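PDB 6FOP: glycoside hydrolase family 81, which probably hydrolyses beta-1,3-glucans such as laminarin as an endo-acting glucanase of the Clostridium thermocellum cellulosome. Local coordinates for residues K86-T98 with F136-S148. Numbering follows the deposited sequence. Where two conformers were deposited one is given.
Sequences KNDFTVGHSSVYT and FVFTGGNPRIDFS. With MG (magnesium ion), chain B.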
ATOM      1  N   LYS A  86     -16.482   4.331 -16.400  1.00 18.09           N
ATOM      2  CA  LYS A  86     -17.432   4.858 -17.377  1.00 19.54           C
ATOM      3  C   LYS A  86     -18.715   5.241 -16.646  1.00 19.73           C
ATOM      4  O   LYS A  86     -19.037   4.709 -15.592  1.00 20.33           O
ATOM      5  CB  LYS A  86     -17.705   3.844 -18.514  1.00 21.76           C
ATOM      6  CG  LYS A  86     -18.172   2.491 -18.016  1.00 26.28           C
ATOM      7  CD  LYS A  86     -19.069   1.739 -18.944  1.00 28.32           C
ATOM      8  CE  LYS A  86     -19.194   0.313 -18.514  1.00 23.69           C
ATOM      9  NZ  LYS A  86     -20.317   0.033 -17.614  1.00 20.68           N
ATOM     10  N   ASN A  87     -19.437   6.180 -17.234  1.00 17.89           N
ATOM     11  CA  ASN A  87     -20.732   6.660 -16.729  1.00 18.69           C
ATOM     12  C   ASN A  87     -21.859   5.734 -17.148  1.00 19.81           C
ATOM     13  O   ASN A  87     -22.257   5.729 -18.328  1.00 22.33           O
ATOM     14  CB  ASN A  87     -20.945   8.074 -17.276  1.00 19.86           C
ATOM     15  CG  ASN A  87     -22.239   8.719 -16.832  1.00 21.18           C
ATOM     16  OD1 ASN A  87     -22.598   8.700 -15.677  1.00 22.14           O
ATOM     17  ND2 ASN A  87     -22.921   9.348 -17.781  1.00 25.95           N
ATOM     18  N   ASP A  88     -22.376   4.931 -16.218  1.00 17.23           N
ATOM     19  CA  ASP A  88     -23.610   4.190 -16.493  1.00 17.11           C
ATOM     20  C   ASP A  88     -24.790   5.108 -16.195  1.00 17.39           C
ATOM     21  O   ASP A  88     -25.757   5.147 -16.971  1.00 19.04           O
ATOM     22  CB  ASP A  88     -23.669   2.884 -15.676  1.00 16.91           C
ATOM     23  CG  ASP A  88     -22.664   1.835 -16.145  1.00 18.16           C
ATOM     24  OD1 ASP A  88     -22.306   1.811 -17.351  1.00 20.24           O
ATOM     25  OD2 ASP A  88     -22.215   1.012 -15.280  1.00 19.24           O
ATOM     26  N   PHE A  89     -24.743   5.843 -15.093  1.00 17.39           N
ATOM     27  CA  PHE A  89     -25.721   6.913 -14.849  1.00 17.93           C
ATOM     28  C   PHE A  89     -25.100   7.963 -13.959  1.00 16.99           C
ATOM     29  O   PHE A  89     -24.194   7.663 -13.137  1.00 17.37           O
ATOM     30  CB  PHE A  89     -27.038   6.400 -14.241  1.00 17.42           C
ATOM     31  CG  PHE A  89     -26.862   5.623 -12.989  1.00 16.32           C
ATOM     32  CD1 PHE A  89     -26.879   6.279 -11.751  1.00 16.62           C
ATOM     33  CD2 PHE A  89     -26.745   4.250 -13.016  1.00 17.84           C
ATOM     34  CE1 PHE A  89     -26.747   5.564 -10.572  1.00 17.23           C
ATOM     35  CE2 PHE A  89     -26.596   3.529 -11.850  1.00 16.84           C
ATOM     36  CZ  PHE A  89     -26.628   4.186 -10.620  1.00 16.07           C
ATOM     37  N   THR A  90     -25.587   9.195 -14.081  1.00 17.55           N
ATOM     38  CA  THR A  90     -25.170  10.268 -13.216  1.00 16.18           C
ATOM     39  C   THR A  90     -26.291  10.557 -12.209  1.00 16.73           C
ATOM     40  O   THR A  90     -27.459  10.743 -12.593  1.00 18.51           O
ATOM     41  CB  THR A  90     -24.798  11.525 -14.041  1.00 17.55           C
ATOM     42  OG1 THR A  90     -23.616  11.247 -14.816  1.00 18.61           O
ATOM     43  CG2 THR A  90     -24.541  12.688 -13.176  1.00 18.90           C
ATOM     44  N   VAL A  91     -25.936  10.580 -10.930  1.00 16.02           N
ATOM     45  CA  VAL A  91     -26.844  10.969  -9.864  1.00 15.95           C
ATOM     46  C   VAL A  91     -26.766  12.476  -9.778  1.00 17.33           C
ATOM     47  O   VAL A  91     -25.799  13.030  -9.274  1.00 17.99           O
ATOM     48  CB  VAL A  91     -26.458  10.319  -8.525  1.00 16.40           C
ATOM     49  CG1 VAL A  91     -27.353  10.800  -7.390  1.00 16.87           C
ATOM     50  CG2 VAL A  91     -26.525   8.802  -8.622  1.00 16.31           C
ATOM     51  N   GLY A  92     -27.824  13.122 -10.295  1.00 17.04           N
ATOM     52  CA  GLY A  92     -27.964  14.568 -10.291  1.00 18.42           C
ATOM     53  C   GLY A  92     -29.131  14.989  -9.403  1.00 18.02           C
ATOM     54  O   GLY A  92     -29.661  14.194  -8.613  1.00 17.74           O
ATOM     55  N   HIS A  93     -29.566  16.228  -9.594  1.00 19.01           N
ATOM     56  CA  HIS A  93     -30.491  16.892  -8.693  1.00 18.58           C
ATOM     57  C   HIS A  93     -31.570  17.577  -9.558  1.00 21.84           C
ATOM     58  O   HIS A  93     -31.288  18.122 -10.647  1.00 23.88           O
ATOM     59  CB  HIS A  93     -29.704  17.877  -7.853  1.00 20.22           C
ATOM     60  CG  HIS A  93     -30.453  18.474  -6.710  1.00 20.18           C
ATOM     61  ND1 HIS A  93     -31.428  19.423  -6.890  1.00 22.10           N
ATOM     62  CD2 HIS A  93     -30.316  18.330  -5.376  1.00 20.20           C
ATOM     63  CE1 HIS A  93     -31.877  19.832  -5.717  1.00 23.18           C
ATOM     64  NE2 HIS A  93     -31.220  19.174  -4.781  1.00 22.34           N
ATOM     65  N   SER A  94     -32.811  17.547  -9.077  1.00 21.20           N
ATOM     66  CA  SER A  94     -33.960  17.995  -9.873  1.00 22.74           C
ATOM     67  C   SER A  94     -34.015  19.495 -10.097  1.00 24.42           C
ATOM     68  O   SER A  94     -34.665  19.948 -11.025  1.00 28.06           O
ATOM     69  CB  SER A  94     -35.262  17.503  -9.240  1.00 21.92           C
ATOM     70  OG  SER A  94     -35.485  18.043  -7.963  1.00 22.90           O
ATOM     71  N   SER A  95     -33.429  20.278  -9.205  1.00 24.75           N
ATOM     72  CA  SER A  95     -33.412  21.738  -9.373  1.00 28.68           C
ATOM     73  C   SER A  95     -32.050  22.423  -9.460  1.00 27.76           C
ATOM     74  O   SER A  95     -31.972  23.549  -9.930  1.00 33.57           O
ATOM     75  CB  SER A  95     -34.300  22.402  -8.314  1.00 32.73           C
ATOM     76  OG  SER A  95     -33.898  22.075  -7.014  1.00 34.80           O
ATOM     77  N   VAL A  96     -30.975  21.735  -9.091  1.00 23.98           N
ATOM     78  CA  VAL A  96     -29.649  22.284  -9.177  1.00 24.74           C
ATOM     79  C   VAL A  96     -28.989  21.508 -10.301  1.00 25.71           C
ATOM     80  O   VAL A  96     -28.690  20.340 -10.144  1.00 26.94           O
ATOM     81  CB  VAL A  96     -28.852  22.127  -7.862  1.00 25.68           C
ATOM     82  CG1 VAL A  96     -27.452  22.696  -8.030  1.00 26.06           C
ATOM     83  CG2 VAL A  96     -29.561  22.854  -6.725  1.00 26.78           C
ATOM     84  N   TYR A  97     -28.780  22.148 -11.441  1.00 26.98           N
ATOM     85  CA  TYR A  97     -28.167  21.480 -12.596  1.00 29.26           C
ATOM     86  C   TYR A  97     -26.641  21.652 -12.637  1.00 27.44           C
ATOM     87  O   TYR A  97     -25.954  20.874 -13.316  1.00 30.32           O
ATOM     88  CB  TYR A  97     -28.821  21.964 -13.899  1.00 32.00           C
ATOM     89  CG  TYR A  97     -30.138  21.271 -14.243  1.00 37.65           C
ATOM     90  CD1 TYR A  97     -31.120  21.048 -13.272  1.00 39.22           C
ATOM     91  CD2 TYR A  97     -30.414  20.858 -15.559  1.00 45.02           C
ATOM     92  CE1 TYR A  97     -32.330  20.421 -13.576  1.00 37.25           C
ATOM     93  CE2 TYR A  97     -31.614  20.230 -15.880  1.00 50.18           C
ATOM     94  CZ  TYR A  97     -32.567  20.017 -14.888  1.00 47.80           C
ATOM     95  OH  TYR A  97     -33.768  19.397 -15.186  1.00 55.24           O
ATOM     96  N   THR A  98     -26.114  22.660 -11.933  1.00 27.31           N
ATOM     97  CA  THR A  98     -24.668  22.923 -11.849  0.70 27.40           C
ATOM     98  C   THR A  98     -24.250  23.145 -10.393  1.00 25.86           C
ATOM     99  O   THR A  98     -24.674  24.123  -9.778  1.00 29.70           O
ATOM    100  CB  THR A  98     -24.286  24.198 -12.656  0.70 29.91           C
ATOM    101  OG1 THR A  98     -24.742  24.070 -14.009  0.70 33.24           O
ATOM    102  CG2 THR A  98     -22.784  24.422 -12.663  0.70 30.53           C
ATOM    103  N   PHE A 136     -26.725   8.146  -0.619  1.00 13.07           N
ATOM    104  CA  PHE A 136     -26.894   9.560  -0.888  1.00 13.25           C
ATOM    105  C   PHE A 136     -27.927  10.188   0.037  1.00 13.15           C
ATOM    106  O   PHE A 136     -28.925   9.544   0.389  1.00 14.47           O
ATOM    107  CB  PHE A 136     -27.353   9.781  -2.342  1.00 13.67           C
ATOM    108  CG  PHE A 136     -26.446   9.152  -3.388  1.00 14.37           C
ATOM    109  CD1 PHE A 136     -26.635   7.850  -3.798  1.00 14.91           C
ATOM    110  CD2 PHE A 136     -25.397   9.880  -3.928  1.00 14.09           C
ATOM    111  CE1 PHE A 136     -25.783   7.261  -4.730  1.00 15.18           C
ATOM    112  CE2 PHE A 136     -24.544   9.297  -4.856  1.00 15.17           C
ATOM    113  CZ  PHE A 136     -24.753   7.995  -5.258  1.00 15.75           C
ATOM    114  N   VAL A 137     -27.684  11.460   0.376  1.00 13.32           N
ATOM    115  CA  VAL A 137     -28.685  12.275   1.071  1.00 13.64           C
ATOM    116  C   VAL A 137     -28.817  13.565   0.271  1.00 14.91           C
ATOM    117  O   VAL A 137     -27.820  14.196  -0.084  1.00 16.10           O
ATOM    118  CB  VAL A 137     -28.273  12.562   2.526  1.00 15.28           C
ATOM    119  CG1 VAL A 137     -29.216  13.604   3.156  1.00 16.58           C
ATOM    120  CG2 VAL A 137     -28.324  11.274   3.325  1.00 17.19           C
ATOM    121  N   PHE A 138     -30.070  13.934  -0.009  1.00 15.38           N
ATOM    122  CA  PHE A 138     -30.418  15.123  -0.790  1.00 15.34           C
ATOM    123  C   PHE A 138     -30.995  16.232   0.094  1.00 16.23           C
ATOM    124  O   PHE A 138     -31.678  15.962   1.091  1.00 18.15           O
ATOM    125  CB  PHE A 138     -31.456  14.737  -1.855  1.00 16.12           C
ATOM    126  CG  PHE A 138     -30.860  14.038  -3.022  1.00 16.42           C
ATOM    127  CD1 PHE A 138     -30.402  12.725  -2.916  1.00 16.86           C
ATOM    128  CD2 PHE A 138     -30.725  14.694  -4.217  1.00 17.72           C
ATOM    129  CE1 PHE A 138     -29.783  12.121  -4.007  1.00 17.11           C
ATOM    130  CE2 PHE A 138     -30.129  14.086  -5.303  1.00 19.35           C
ATOM    131  CZ  PHE A 138     -29.676  12.801  -5.200  1.00 18.05           C
ATOM    132  N   THR A 139     -30.711  17.485  -0.277  1.00 15.60           N
ATOM    133  CA  THR A 139     -31.487  18.603   0.214  1.00 17.32           C
ATOM    134  C   THR A 139     -31.915  19.471  -0.985  1.00 18.27           C
ATOM    135  O   THR A 139     -31.265  19.503  -2.031  1.00 19.14           O
ATOM    136  CB  THR A 139     -30.706  19.497   1.187  1.00 19.44           C
ATOM    137  OG1 THR A 139     -29.721  20.269   0.464  1.00 21.22           O
ATOM    138  CG2 THR A 139     -30.106  18.695   2.313  1.00 18.18           C
ATOM    139  N   GLY A 140     -33.077  20.086  -0.856  1.00 18.96           N
ATOM    140  CA  GLY A 140     -33.517  21.090  -1.805  1.00 18.68           C
ATOM    141  C   GLY A 140     -34.114  20.567  -3.078  1.00 20.08           C
ATOM    142  O   GLY A 140     -34.425  21.358  -3.964  1.00 24.23           O
ATOM    143  N   GLY A 141     -34.294  19.250  -3.174  1.00 19.63           N
ATOM    144  CA  GLY A 141     -34.847  18.645  -4.358  1.00 20.89           C
ATOM    145  C   GLY A 141     -34.660  17.155  -4.429  1.00 19.63           C
ATOM    146  O   GLY A 141     -34.219  16.514  -3.477  1.00 19.64           O
ATOM    147  N   ASN A 142     -34.945  16.617  -5.601  1.00 19.31           N
ATOM    148  CA  ASN A 142     -35.067  15.190  -5.799  1.00 18.37           C
ATOM    149  C   ASN A 142     -33.878  14.593  -6.561  1.00 18.95           C
ATOM    150  O   ASN A 142     -33.274  15.266  -7.397  1.00 19.63           O
ATOM    151  CB  ASN A 142     -36.324  14.912  -6.606  1.00 19.52           C
ATOM    152  CG  ASN A 142     -37.574  15.126  -5.795  1.00 22.84           C
ATOM    153  OD1 ASN A 142     -37.642  14.763  -4.620  1.00 23.21           O
ATOM    154  ND2 ASN A 142     -38.588  15.683  -6.431  1.00 24.41           N
ATOM    155  N   PRO A 143     -33.606  13.302  -6.336  1.00 17.64           N
ATOM    156  CA  PRO A 143     -32.628  12.607  -7.189  1.00 16.47           C
ATOM    157  C   PRO A 143     -33.086  12.586  -8.618  1.00 18.28           C
ATOM    158  O   PRO A 143     -34.222  12.190  -8.888  1.00 20.60           O
ATOM    159  CB  PRO A 143     -32.606  11.185  -6.615  1.00 17.02           C
ATOM    160  CG  PRO A 143     -33.104  11.347  -5.218  1.00 16.32           C
ATOM    161  CD  PRO A 143     -34.160  12.399  -5.323  1.00 17.12           C
ATOM    162  N   ARG A 144     -32.219  13.046  -9.515  1.00 17.53           N
ATOM    163  CA  ARG A 144     -32.481  13.045 -10.937  1.00 18.22           C
ATOM    164  C   ARG A 144     -31.423  12.146 -11.529  1.00 18.76           C
ATOM    165  O   ARG A 144     -30.253  12.529 -11.568  1.00 20.08           O
ATOM    166  CB  ARG A 144     -32.386  14.479 -11.487  1.00 20.87           C
ATOM    167  CG  ARG A 144     -32.670  14.603 -12.987  1.00 23.37           C
ATOM    168  CD  ARG A 144     -32.622  16.070 -13.415  1.00 26.62           C
ATOM    169  NE  ARG A 144     -31.296  16.671 -13.239  1.00 26.98           N
ATOM    170  CZ  ARG A 144     -30.288  16.594 -14.105  1.00 32.55           C
ATOM    171  NH1 ARG A 144     -30.420  15.947 -15.273  1.00 36.62           N
ATOM    172  NH2 ARG A 144     -29.120  17.189 -13.849  1.00 33.66           N
ATOM    173  N   ILE A 145     -31.825  10.929 -11.895  1.00 17.78           N
ATOM    174  CA  ILE A 145     -30.902   9.887 -12.349  1.00 18.08           C
ATOM    175  C   ILE A 145     -30.820   9.925 -13.867  1.00 19.56           C
ATOM    176  O   ILE A 145     -31.735   9.465 -14.585  1.00 20.76           O
ATOM    177  CB  ILE A 145     -31.306   8.487 -11.834  1.00 18.88           C
ATOM    178  CG1 ILE A 145     -31.671   8.546 -10.332  1.00 19.30           C
ATOM    179  CG2 ILE A 145     -30.194   7.475 -12.123  1.00 20.50           C
ATOM    180  CD1 ILE A 145     -30.602   9.069  -9.399  1.00 19.63           C
ATOM    181  N   ASP A 146     -29.727  10.512 -14.353  1.00 19.74           N
ATOM    182  CA  ASP A 146     -29.498  10.749 -15.771  1.00 19.89           C
ATOM    183  C   ASP A 146     -28.676   9.605 -16.343  1.00 20.06           C
ATOM    184  O   ASP A 146     -27.447   9.541 -16.165  1.00 20.04           O
ATOM    185  CB  ASP A 146     -28.782  12.095 -15.929  1.00 20.60           C
ATOM    186  CG  ASP A 146     -28.494  12.467 -17.361  1.00 22.40           C
ATOM    187  OD1 ASP A 146     -28.878  11.735 -18.283  1.00 24.45           O
ATOM    188  OD2 ASP A 146     -27.838  13.522 -17.551  1.00 26.89           O
ATOM    189  N   PHE A 147     -29.359   8.663 -16.978  1.00 20.97           N
ATOM    190  CA  PHE A 147     -28.712   7.458 -17.532  1.00 20.32           C
ATOM    191  C   PHE A 147     -27.954   7.758 -18.818  1.00 22.28           C
ATOM    192  O   PHE A 147     -28.282   8.712 -19.549  1.00 21.53           O
ATOM    193  CB  PHE A 147     -29.752   6.354 -17.792  1.00 22.48           C
ATOM    194  CG  PHE A 147     -30.269   5.707 -16.543  1.00 24.48           C
ATOM    195  CD1 PHE A 147     -31.323   6.269 -15.847  1.00 25.65           C
ATOM    196  CD2 PHE A 147     -29.656   4.554 -16.040  1.00 24.50           C
ATOM    197  CE1 PHE A 147     -31.785   5.681 -14.665  1.00 27.14           C
ATOM    198  CE2 PHE A 147     -30.106   3.960 -14.872  1.00 26.46           C
ATOM    199  CZ  PHE A 147     -31.157   4.538 -14.172  1.00 26.26           C
ATOM    200  N   SER A 148     -26.921   6.958 -19.072  1.00 22.26           N
ATOM    201  CA  SER A 148     -26.228   6.965 -20.357  0.53 24.27           C
ATOM    202  C   SER A 148     -27.039   6.137 -21.355  1.00 27.40           C
ATOM    203  O   SER A 148     -26.746   4.958 -21.605  1.00 31.98           O
ATOM    204  CB  SER A 148     -24.813   6.427 -20.201  0.53 24.67           C
ATOM    205  OG  SER A 148     -24.187   6.374 -21.454  0.53 27.08           O
TER
HETATM  206 MG    MG B 827     -29.833  10.441 -19.898  0.70 29.61          MG
HETATM  207  O   HOH W   1     -21.195   5.254 -20.721  1.00 46.35           O
HETATM  208  O   HOH W   2     -24.445  12.939 -17.551  1.00 27.31           O
HETATM  209  O   HOH W   3     -27.982  17.943 -11.283  1.00 21.70           O
HETATM  210  O   HOH W   4     -36.502  21.577  -5.946  1.00 45.20           O
HETATM  211  O   HOH W   5     -30.161   9.355 -21.894  1.00 30.52           O
HETATM  212  O   HOH W   6     -31.556  11.998 -20.114  1.00 41.33           O
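V91 and I145 sit side by side on the inner face of an antiparallel strand pair, with F89 and F147 further along the same face. Strands 89-93 and 143-147 are joined by reciprocal backbone bonds at T90-D146 and G92-R144. The inner face is buried and tightly packed. V91, beta-branched and suited to a strand, lays CG1 over the face of the F136 ring, 4.2 Å from its centroid, and meets the edge of F138 with the same methyl. CG2 of I145 reaches CD1 of F89 at 3.5 Å, while CB of F89 rests over the face of F147.

At the turn, H93 locks the 139-142 bend. With CG anti to the backbone N (chi1 -170°), its NE2 donates nearly in the ring plane to T139 O (2.8 Å), and ND1 accepts from the backbone N of S95 and V96. S94 OG accepts from N142 N at 2.8 Å, and G141, lacking a side chain, packs its CA 3.5 Å from CE1 of H93.

The other face is more open to solvent. R144, long enough to fold back at chi3, donates NE to H93 O (3.0 Å) within its guanidinium plane and stacks flat on exposed Y97, planes 15° apart, a cation-pi pair. A water links R144 NH2 to H93 N. The D146 carboxylate gives an anionic oxygen, OD1 (2.3 Å), to a magnesium ion; F147 O, two waters and G188 complete the site.

F136 and F138 belong to strand 133-139 of a second sheet, so this apolar layer between two antiparallel sheets is typical of a beta-sandwich.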